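Local coordinates for protein fructosyl amine: oxygen oxidoreductase (Aspergillus fumigatus, PDB 3DJE) that oxidatively deglycates fructosyl amino acids (Amadori compounds), using FAD as cofactor and molecular oxygen as electron acceptor, at residues His281-Met287 with Asn416-His422; Trp236-His240 with Ile305-Ala309. All blocks are in the same frame, centred on the assembly; numbering follows the deposited sequence.

Contact 1. Residues His281-Met287 with Asn416-His422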
ATOM      1  N   HIS A 281       6.184   7.450  10.220  1.00 14.15           N
ATOM      2  CA  HIS A 281       7.635   7.312  10.374  1.00 13.39           C
ATOM      3  C   HIS A 281       8.203   6.789   9.064  1.00 13.51           C
ATOM      4  O   HIS A 281       7.432   6.368   8.185  1.00 12.54           O
ATOM      5  CB  HIS A 281       7.982   6.390  11.551  1.00 13.54           C
ATOM      6  CG  HIS A 281       7.346   5.035  11.475  1.00 13.24           C
ATOM      7  ND1 HIS A 281       7.774   4.058  10.601  1.00 14.35           N
ATOM      8  CD2 HIS A 281       6.310   4.498  12.162  1.00 14.44           C
ATOM      9  CE1 HIS A 281       7.037   2.974  10.761  1.00 13.90           C
ATOM     10  NE2 HIS A 281       6.149   3.208  11.710  1.00 13.01           N
ATOM     11  N   PRO A 282       9.540   6.876   8.875  1.00 13.15           N
ATOM     12  CA  PRO A 282      10.156   6.412   7.632  1.00 13.35           C
ATOM     13  C   PRO A 282      10.211   4.887   7.383  1.00 13.05           C
ATOM     14  O   PRO A 282      10.717   4.478   6.340  1.00 13.74           O
ATOM     15  CB  PRO A 282      11.572   7.012   7.688  1.00 13.48           C
ATOM     16  CG  PRO A 282      11.492   8.081   8.759  1.00 13.13           C
ATOM     17  CD  PRO A 282      10.537   7.536   9.748  1.00 13.81           C
ATOM     18  N   GLY A 283       9.681   4.089   8.306  1.00 13.34           N
ATOM     19  CA  GLY A 283       9.542   2.648   8.094  1.00 13.83           C
ATOM     20  C   GLY A 283      10.527   1.792   8.864  1.00 14.64           C
ATOM     21  O   GLY A 283      11.569   2.290   9.322  1.00 14.48           O
ATOM     22  N   TYR A 284      10.171   0.516   9.031  1.00 14.14           N
ATOM     23  CA  TYR A 284      11.068  -0.517   9.581  1.00 14.95           C
ATOM     24  C   TYR A 284      11.533  -1.446   8.467  1.00 15.88           C
ATOM     25  O   TYR A 284      10.718  -1.957   7.692  1.00 15.26           O
ATOM     26  CB  TYR A 284      10.343  -1.386  10.602  1.00 15.00           C
ATOM     27  CG  TYR A 284       9.985  -0.718  11.893  1.00 15.24           C
ATOM     28  CD1 TYR A 284      10.868  -0.743  12.969  1.00 15.76           C
ATOM     29  CD2 TYR A 284       8.746  -0.094  12.062  1.00 16.11           C
ATOM     30  CE1 TYR A 284      10.543  -0.134  14.166  1.00 15.25           C
ATOM     31  CE2 TYR A 284       8.399   0.512  13.263  1.00 14.84           C
ATOM     32  CZ  TYR A 284       9.312   0.497  14.314  1.00 16.00           C
ATOM     33  OH  TYR A 284       8.983   1.090  15.507  1.00 17.81           O
ATOM     34  N   THR A 285      12.839  -1.679   8.396  1.00 16.26           N
ATOM     35  CA  THR A 285      13.363  -2.773   7.588  1.00 17.48           C
ATOM     36  C   THR A 285      13.591  -3.993   8.489  1.00 18.44           C
ATOM     37  O   THR A 285      13.456  -3.909   9.707  1.00 18.19           O
ATOM     38  CB  THR A 285      14.691  -2.395   6.917  1.00 17.43           C
ATOM     39  OG1 THR A 285      15.619  -1.983   7.937  1.00 18.44           O
ATOM     40  CG2 THR A 285      14.491  -1.267   5.899  1.00 17.30           C
ATOM     41  N   ASN A 286      13.918  -5.130   7.883  1.00 20.14           N
ATOM     42  CA  ASN A 286      14.335  -6.298   8.655  1.00 22.37           C
ATOM     43  C   ASN A 286      15.562  -6.897   7.988  1.00 24.37           C
ATOM     44  O   ASN A 286      15.485  -7.945   7.345  1.00 23.67           O
ATOM     45  CB  ASN A 286      13.203  -7.316   8.774  1.00 21.80           C
ATOM     46  CG  ASN A 286      13.521  -8.442   9.761  1.00 22.52           C
ATOM     47  OD1 ASN A 286      14.021  -8.194  10.862  1.00 23.01           O
ATOM     48  ND2 ASN A 286      13.213  -9.676   9.375  1.00 21.29           N
HETATM   49  N   MSE A 287      16.682  -6.188   8.143  1.00 27.59           N
HETATM   50  CA  MSE A 287      17.947  -6.497   7.486  1.00 31.36           C
HETATM   51  C   MSE A 287      18.612  -7.727   8.088  1.00 32.89           C
HETATM   52  O   MSE A 287      18.978  -7.740   9.262  1.00 32.86           O
HETATM   53  CB  MSE A 287      18.906  -5.300   7.571  1.00 32.42           C
HETATM   54  CG  MSE A 287      18.430  -4.043   6.853  1.00 35.56           C
HETATM   55 SE   MSE A 287      18.187  -4.328   4.934  1.00 47.45          SE
HETATM   56  CE  MSE A 287      17.694  -2.534   4.378  1.00 39.10           C
ATOM     57  N   ASN A 416      12.753   9.956  12.707  1.00 19.49           N
ATOM     58  CA  ASN A 416      13.188  10.476  11.412  1.00 19.38           C
ATOM     59  C   ASN A 416      14.374   9.694  10.843  1.00 19.30           C
ATOM     60  O   ASN A 416      15.309  10.270  10.273  1.00 19.78           O
ATOM     61  CB  ASN A 416      13.477  11.981  11.499  1.00 19.68           C
ATOM     62  CG  ASN A 416      12.204  12.806  11.562  1.00 21.45           C
ATOM     63  OD1 ASN A 416      11.867  13.372  12.598  1.00 26.46           O
ATOM     64  ND2 ASN A 416      11.486  12.863  10.454  1.00 22.32           N
ATOM     65  N   ARG A 417      14.315   8.382  11.051  1.00 19.15           N
ATOM     66  CA  ARG A 417      15.288   7.417  10.563  1.00 19.61           C
ATOM     67  C   ARG A 417      14.494   6.231  10.044  1.00 19.27           C
ATOM     68  O   ARG A 417      13.415   5.929  10.568  1.00 17.72           O
ATOM     69  CB  ARG A 417      16.157   6.875  11.701  1.00 20.10           C
ATOM     70  CG  ARG A 417      16.919   7.879  12.507  1.00 22.60           C
ATOM     71  CD  ARG A 417      17.810   7.137  13.495  1.00 26.32           C
ATOM     72  NE  ARG A 417      18.820   8.009  14.091  1.00 29.58           N
ATOM     73  CZ  ARG A 417      19.980   8.327  13.521  1.00 31.17           C
ATOM     74  NH1 ARG A 417      20.295   7.864  12.317  1.00 32.16           N
ATOM     75  NH2 ARG A 417      20.827   9.128  14.155  1.00 32.46           N
ATOM     76  N   VAL A 418      15.039   5.542   9.048  1.00 19.15           N
ATOM     77  CA  VAL A 418      14.540   4.208   8.709  1.00 19.65           C
ATOM     78  C   VAL A 418      15.019   3.239   9.798  1.00 20.60           C
ATOM     79  O   VAL A 418      16.232   3.024   9.980  1.00 20.76           O
ATOM     80  CB  VAL A 418      15.009   3.751   7.306  1.00 19.13           C
ATOM     81  CG1 VAL A 418      14.442   2.367   6.952  1.00 18.93           C
ATOM     82  CG2 VAL A 418      14.603   4.769   6.241  1.00 18.57           C
HETATM   83  N   MSE A 419      14.064   2.668  10.526  1.00 20.96           N
HETATM   84  CA  MSE A 419      14.357   1.795  11.660  1.00 22.96           C
HETATM   85  C   MSE A 419      14.522   0.340  11.228  1.00 21.02           C
HETATM   86  O   MSE A 419      14.401   0.020  10.047  1.00 20.09           O
HETATM   87  CB  MSE A 419      13.255   1.934  12.711  1.00 22.33           C
HETATM   88  CG  MSE A 419      13.108   3.356  13.211  1.00 24.07           C
HETATM   89 SE   MSE A 419      11.463   3.617  14.160  1.00 33.10          SE
HETATM   90  CE  MSE A 419      10.252   3.561  12.630  1.00 26.15           C
ATOM     91  N   ASP A 420      14.828  -0.533  12.186  1.00 20.64           N
ATOM     92  CA  ASP A 420      14.952  -1.958  11.898  1.00 20.36           C
ATOM     93  C   ASP A 420      14.390  -2.806  13.032  1.00 20.48           C
ATOM     94  O   ASP A 420      14.590  -2.508  14.210  1.00 20.05           O
ATOM     95  CB  ASP A 420      16.411  -2.334  11.591  1.00 20.68           C
ATOM     96  CG  ASP A 420      16.535  -3.689  10.906  1.00 21.85           C
ATOM     97  OD1 ASP A 420      16.740  -3.723   9.674  1.00 22.02           O
ATOM     98  OD2 ASP A 420      16.414  -4.719  11.603  1.00 23.07           O
ATOM     99  N   PHE A 421      13.670  -3.863  12.669  1.00 19.99           N
ATOM    100  CA  PHE A 421      13.018  -4.713  13.658  1.00 20.82           C
ATOM    101  C   PHE A 421      13.994  -5.430  14.589  1.00 21.65           C
ATOM    102  O   PHE A 421      13.613  -5.825  15.692  1.00 21.83           O
ATOM    103  CB  PHE A 421      12.088  -5.719  12.970  1.00 20.16           C
ATOM    104  CG  PHE A 421      10.778  -5.120  12.509  1.00 19.26           C
ATOM    105  CD1 PHE A 421       9.878  -4.575  13.432  1.00 18.45           C
ATOM    106  CD2 PHE A 421      10.429  -5.122  11.156  1.00 18.76           C
ATOM    107  CE1 PHE A 421       8.655  -4.021  13.011  1.00 17.52           C
ATOM    108  CE2 PHE A 421       9.202  -4.562  10.726  1.00 18.85           C
ATOM    109  CZ  PHE A 421       8.321  -4.021  11.653  1.00 19.38           C
ATOM    110  N   HIS A 422      15.239  -5.598  14.140  1.00 23.21           N
ATOM    111  CA  HIS A 422      16.282  -6.181  15.000  1.00 24.92           C
ATOM    112  C   HIS A 422      16.554  -5.317  16.234  1.00 25.58           C
ATOM    113  O   HIS A 422      17.062  -5.816  17.242  1.00 25.92           O
ATOM    114  CB  HIS A 422      17.580  -6.425  14.220  1.00 25.40           C
ATOM    115  CG  HIS A 422      17.479  -7.541  13.226  1.00 27.52           C
ATOM    116  ND1 HIS A 422      17.131  -7.333  11.908  1.00 30.33           N
ATOM    117  CD2 HIS A 422      17.658  -8.876  13.365  1.00 29.82           C
ATOM    118  CE1 HIS A 422      17.111  -8.493  11.274  1.00 31.25           C
ATOM    119  NE2 HIS A 422      17.427  -9.446  12.134  1.00 32.05           N
TER

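Contact 2. Residues Trp236-His240 with Ile305-Ala309. With FSA (1-S-(carboxymethyl)-1-thio-beta-D-fructopyranose), chain D.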
ATOM      1  N   TRP A 236       5.277  -0.670   7.980  1.00 11.56           N
ATOM      2  CA  TRP A 236       4.617   0.347   8.785  1.00 11.77           C
ATOM      3  C   TRP A 236       3.693  -0.332   9.792  1.00 12.51           C
ATOM      4  O   TRP A 236       3.512  -1.562   9.768  1.00 12.58           O
ATOM      5  CB  TRP A 236       3.917   1.408   7.900  1.00 11.48           C
ATOM      6  CG  TRP A 236       4.970   2.286   7.283  1.00 11.48           C
ATOM      7  CD1 TRP A 236       5.467   3.454   7.803  1.00 12.21           C
ATOM      8  CD2 TRP A 236       5.727   2.022   6.089  1.00 11.54           C
ATOM      9  NE1 TRP A 236       6.477   3.940   7.003  1.00 12.06           N
ATOM     10  CE2 TRP A 236       6.653   3.086   5.942  1.00 12.23           C
ATOM     11  CE3 TRP A 236       5.694   1.007   5.113  1.00 11.59           C
ATOM     12  CZ2 TRP A 236       7.551   3.155   4.868  1.00 12.18           C
ATOM     13  CZ3 TRP A 236       6.590   1.081   4.034  1.00 11.42           C
ATOM     14  CH2 TRP A 236       7.505   2.161   3.925  1.00 12.16           C
ATOM     15  N   THR A 237       3.139   0.485  10.684  1.00 12.47           N
ATOM     16  CA  THR A 237       2.466   0.034  11.871  1.00 12.55           C
ATOM     17  C   THR A 237       1.051   0.610  11.911  1.00 12.17           C
ATOM     18  O   THR A 237       0.819   1.754  11.517  1.00 12.60           O
ATOM     19  CB  THR A 237       3.273   0.465  13.136  1.00 12.64           C
ATOM     20  OG1 THR A 237       3.832   1.772  12.923  1.00 13.88           O
ATOM     21  CG2 THR A 237       4.413  -0.502  13.361  1.00 13.73           C
ATOM     22  N   LEU A 238       0.100  -0.201  12.361  1.00 12.11           N
ATOM     23  CA  LEU A 238      -1.289   0.234  12.478  1.00 12.17           C
ATOM     24  C   LEU A 238      -1.954  -0.401  13.698  1.00 12.50           C
ATOM     25  O   LEU A 238      -1.598  -1.522  14.110  1.00 12.58           O
ATOM     26  CB  LEU A 238      -2.077  -0.108  11.196  1.00 12.61           C
ATOM     27  CG  LEU A 238      -2.411  -1.584  10.913  1.00 11.96           C
ATOM     28  CD1 LEU A 238      -3.730  -2.044  11.531  1.00 13.11           C
ATOM     29  CD2 LEU A 238      -2.410  -1.859   9.392  1.00 13.80           C
ATOM     30  N   VAL A 239      -2.917   0.323  14.262  1.00 12.26           N
ATOM     31  CA  VAL A 239      -3.741  -0.182  15.362  1.00 12.25           C
ATOM     32  C   VAL A 239      -5.204   0.177  15.105  1.00 12.45           C
ATOM     33  O   VAL A 239      -5.487   1.075  14.312  1.00 11.71           O
ATOM     34  CB  VAL A 239      -3.311   0.395  16.759  1.00 13.04           C
ATOM     35  CG1 VAL A 239      -1.832   0.172  17.007  1.00 14.42           C
ATOM     36  CG2 VAL A 239      -3.687   1.882  16.893  1.00 13.07           C
ATOM     37  N   HIS A 240      -6.113  -0.530  15.772  1.00 12.07           N
ATOM     38  CA  HIS A 240      -7.522  -0.138  15.865  1.00 12.82           C
ATOM     39  C   HIS A 240      -7.880   0.158  17.327  1.00 13.75           C
ATOM     40  O   HIS A 240      -7.389  -0.516  18.239  1.00 14.02           O
ATOM     41  CB  HIS A 240      -8.427  -1.283  15.416  1.00 12.72           C
ATOM     42  CG  HIS A 240      -8.300  -1.657  13.966  1.00 13.46           C
ATOM     43  ND1 HIS A 240      -9.180  -2.524  13.354  1.00 14.64           N
ATOM     44  CD2 HIS A 240      -7.423  -1.270  13.007  1.00 13.96           C
ATOM     45  CE1 HIS A 240      -8.832  -2.678  12.084  1.00 15.05           C
ATOM     46  NE2 HIS A 240      -7.778  -1.918  11.845  1.00 14.67           N
ATOM     47  N   ILE A 305       2.498  -4.568  17.247  1.00 14.92           N
ATOM     48  CA  ILE A 305       3.427  -3.525  16.829  1.00 15.30           C
ATOM     49  C   ILE A 305       4.488  -3.320  17.919  1.00 15.42           C
ATOM     50  O   ILE A 305       4.237  -3.677  19.066  1.00 15.62           O
ATOM     51  CB  ILE A 305       2.707  -2.196  16.499  1.00 15.55           C
ATOM     52  CG1 ILE A 305       1.935  -1.652  17.710  1.00 16.32           C
ATOM     53  CG2 ILE A 305       1.761  -2.395  15.299  1.00 15.15           C
ATOM     54  CD1 ILE A 305       1.451  -0.230  17.521  1.00 15.67           C
ATOM     55  N   PRO A 306       5.658  -2.760  17.556  1.00 15.86           N
ATOM     56  CA  PRO A 306       6.662  -2.422  18.586  1.00 16.28           C
ATOM     57  C   PRO A 306       6.091  -1.478  19.636  1.00 17.75           C
ATOM     58  O   PRO A 306       5.271  -0.617  19.309  1.00 17.25           O
ATOM     59  CB  PRO A 306       7.754  -1.707  17.783  1.00 16.18           C
ATOM     60  CG  PRO A 306       7.624  -2.277  16.388  1.00 15.95           C
ATOM     61  CD  PRO A 306       6.138  -2.411  16.206  1.00 15.34           C
ATOM     62  N   LYS A 307       6.533  -1.616  20.888  1.00 18.39           N
ATOM     63  CA  LYS A 307       6.058  -0.726  21.941  1.00 19.67           C
ATOM     64  C   LYS A 307       6.344   0.744  21.635  1.00 19.56           C
ATOM     65  O   LYS A 307       5.532   1.605  21.964  1.00 19.74           O
ATOM     66  CB  LYS A 307       6.619  -1.142  23.307  1.00 20.59           C
ATOM     67  CG  LYS A 307       5.964  -2.406  23.865  1.00 23.14           C
ATOM     68  CD  LYS A 307       4.760  -2.098  24.750  1.00 28.45           C
ATOM     69  CE  LYS A 307       5.183  -1.872  26.203  1.00 30.69           C
ATOM     70  NZ  LYS A 307       4.020  -1.711  27.130  1.00 33.64           N
ATOM     71  N   GLU A 308       7.474   1.027  20.987  1.00 19.09           N
ATOM     72  CA  GLU A 308       7.805   2.401  20.612  1.00 19.45           C
ATOM     73  C   GLU A 308       6.756   2.971  19.645  1.00 18.47           C
ATOM     74  O   GLU A 308       6.428   4.167  19.710  1.00 18.86           O
ATOM     75  CB  GLU A 308       9.221   2.505  20.042  1.00 20.13           C
ATOM     76  CG  GLU A 308       9.459   1.687  18.785  1.00 24.61           C
ATOM     77  CD  GLU A 308      10.703   2.102  18.027  1.00 30.12           C
ATOM     78  OE1 GLU A 308      11.243   3.212  18.295  1.00 33.57           O
ATOM     79  OE2 GLU A 308      11.135   1.314  17.158  1.00 31.46           O
ATOM     80  N   ALA A 309       6.217   2.101  18.783  1.00 17.33           N
ATOM     81  CA  ALA A 309       5.142   2.490  17.856  1.00 16.74           C
ATOM     82  C   ALA A 309       3.848   2.803  18.594  1.00 16.43           C
ATOM     83  O   ALA A 309       3.182   3.797  18.296  1.00 16.38           O
ATOM     84  CB  ALA A 309       4.924   1.413  16.782  1.00 16.39           C
TER
HETATM   85  OAB FSA D 501      -0.756   7.174  -0.441  1.00 21.90           O
HETATM   86  CAL FSA D 501      -1.338   7.776   0.487  1.00 22.15           C
HETATM   87  OAA FSA D 501      -2.088   8.764   0.275  1.00 24.18           O
HETATM   88  CAH FSA D 501      -1.145   7.354   1.930  1.00 19.02           C
HETATM   89  SAK FSA D 501       0.061   6.077   2.104  1.00 17.22           S
HETATM   90  C1  FSA D 501      -0.014   6.013   3.873  1.00 15.24           C
HETATM   91  C2  FSA D 501       1.262   5.388   4.455  1.00 14.53           C
HETATM   92  O2  FSA D 501       1.007   4.922   5.790  1.00 15.28           O
HETATM   93  C3  FSA D 501       2.410   6.403   4.489  1.00 14.63           C
HETATM   94  O3  FSA D 501       2.102   7.467   5.402  1.00 16.16           O
HETATM   95  C4  FSA D 501       3.751   5.745   4.830  1.00 13.28           C
HETATM   96  O4  FSA D 501       4.812   6.699   4.658  1.00 14.22           O
HETATM   97  C5  FSA D 501       4.037   4.536   3.933  1.00 12.33           C
HETATM   98  O5  FSA D 501       4.319   4.946   2.592  1.00 12.84           O
HETATM   99  C6  FSA D 501       2.847   3.589   3.965  1.00 13.35           C
HETATM  100  O6  FSA D 501       1.655   4.300   3.588  1.00 13.74           O

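Contact 1. Residues His281-Met287 with Asn416-His422
A short parallel beta ladder joins 281-287, on one of the long strands of the large mixed sheet, to 416-422 near the C-terminus. Met419 N donates to Gly283 O (2.8 Å), Thr285 N to Met419 O (2.8 Å) and Phe421 N to Thr285 O (3.0 Å). On the Tyr284-Met419 face the surfaces interlock. The methyl of Met419, a selenomethionine in this crystal, plugs the hollow between two rings: its CE sits 3.6 Å from the His281 ring centroid and 3.8 Å from that of Tyr284, a CH-pi contact over a face of each. The opposite face of the Tyr284 ring takes Phe421 in an offset stack, centroids 4.6 Å apart, so the tyrosine is a slab between methyl and phenyl; its hydroxyl reaches on to Glu308 and Arg312. Toward the start of the ladder the Pro282 ring is a bump against the backbone at Arg417 (Pro282 CD to Arg417 O 3.4 Å) and the Val418 side chain (Pro282 CB to Val418 CG2 4.0 Å). At the far end Asp420 OD2 closes an Asx turn with His422 N and also binds His422 ND1, while Asp420 OD1 reaches across, accepting from Thr285 OG1 at 2.7 Å and Met287 N at 2.9 Å.

Contact 2. Residues Trp236-His240 with Ile305-Ala309
Here the beginning of helix 307-320, with Pro306 at the N-cap position, packs against one face of strand 232-242 in the large mixed sheet. Side chains alternate along the strand: Thr237 and Val239 point toward the helix start, and Leu238 points away, its side chain about 4 Å from FAD. The joint is small, wholly buried and held by apolar contacts. Thr237, with chi1 near p at 38°, presents its methyl to the incoming segment: CG2 lies 3.8 Å from Ile305 CG2, 3.8 Å from Pro306 CD and 4.0 Å from Ala309 CB. Its hydroxyl OG1 is engaged by Asp279 and His281 instead. Ile305 faces the strand in the p,t rotamer, which spreads its two arms along it: CG2 comes within 3.7 Å of Leu238 O as well as meeting Thr237, and CD1 extends to Val239. Val239 adopts the m rotamer, and its CG1 meets Ile305 CD1 at a tight 3.3 Å. One residue before Thr237, Trp236 lies out of reach of 305-309 and serves the active-site pocket, touching FAD. Its m rotamer, with chi2 at -91°, lays a face of the indole against the sugar ring of the bound substrate analogue FSA, Trp236 CE2 standing 3.6 Å from FSA C5.

Strands 274-289 and 232-242 are antiparallel neighbours in one sheet, so contact 1 and contact 2, with centres about 12 Å apart, touch directly. Three polar ties join them: two probable hydrogen bonds, Tyr284 OH to Glu308 OE2 at 2.7 Å and His281 O to Trp236 NE1 at 2.9 Å, and a hydrogen bond between Thr237 OG1 and His281 NE2. Pro282 O also packs 3.7 Å from Trp236 CZ2, and the His281 ring stacks on the indole. Through Trp236, contact 1 thus backs a wall of the sugar site without itself lining it; the side chain of His281 is about 8 Å from FAD. Glu280, immediately before 281-287, hydrogen-bonds FSA, as do Lys368, Gly364 and Arg411.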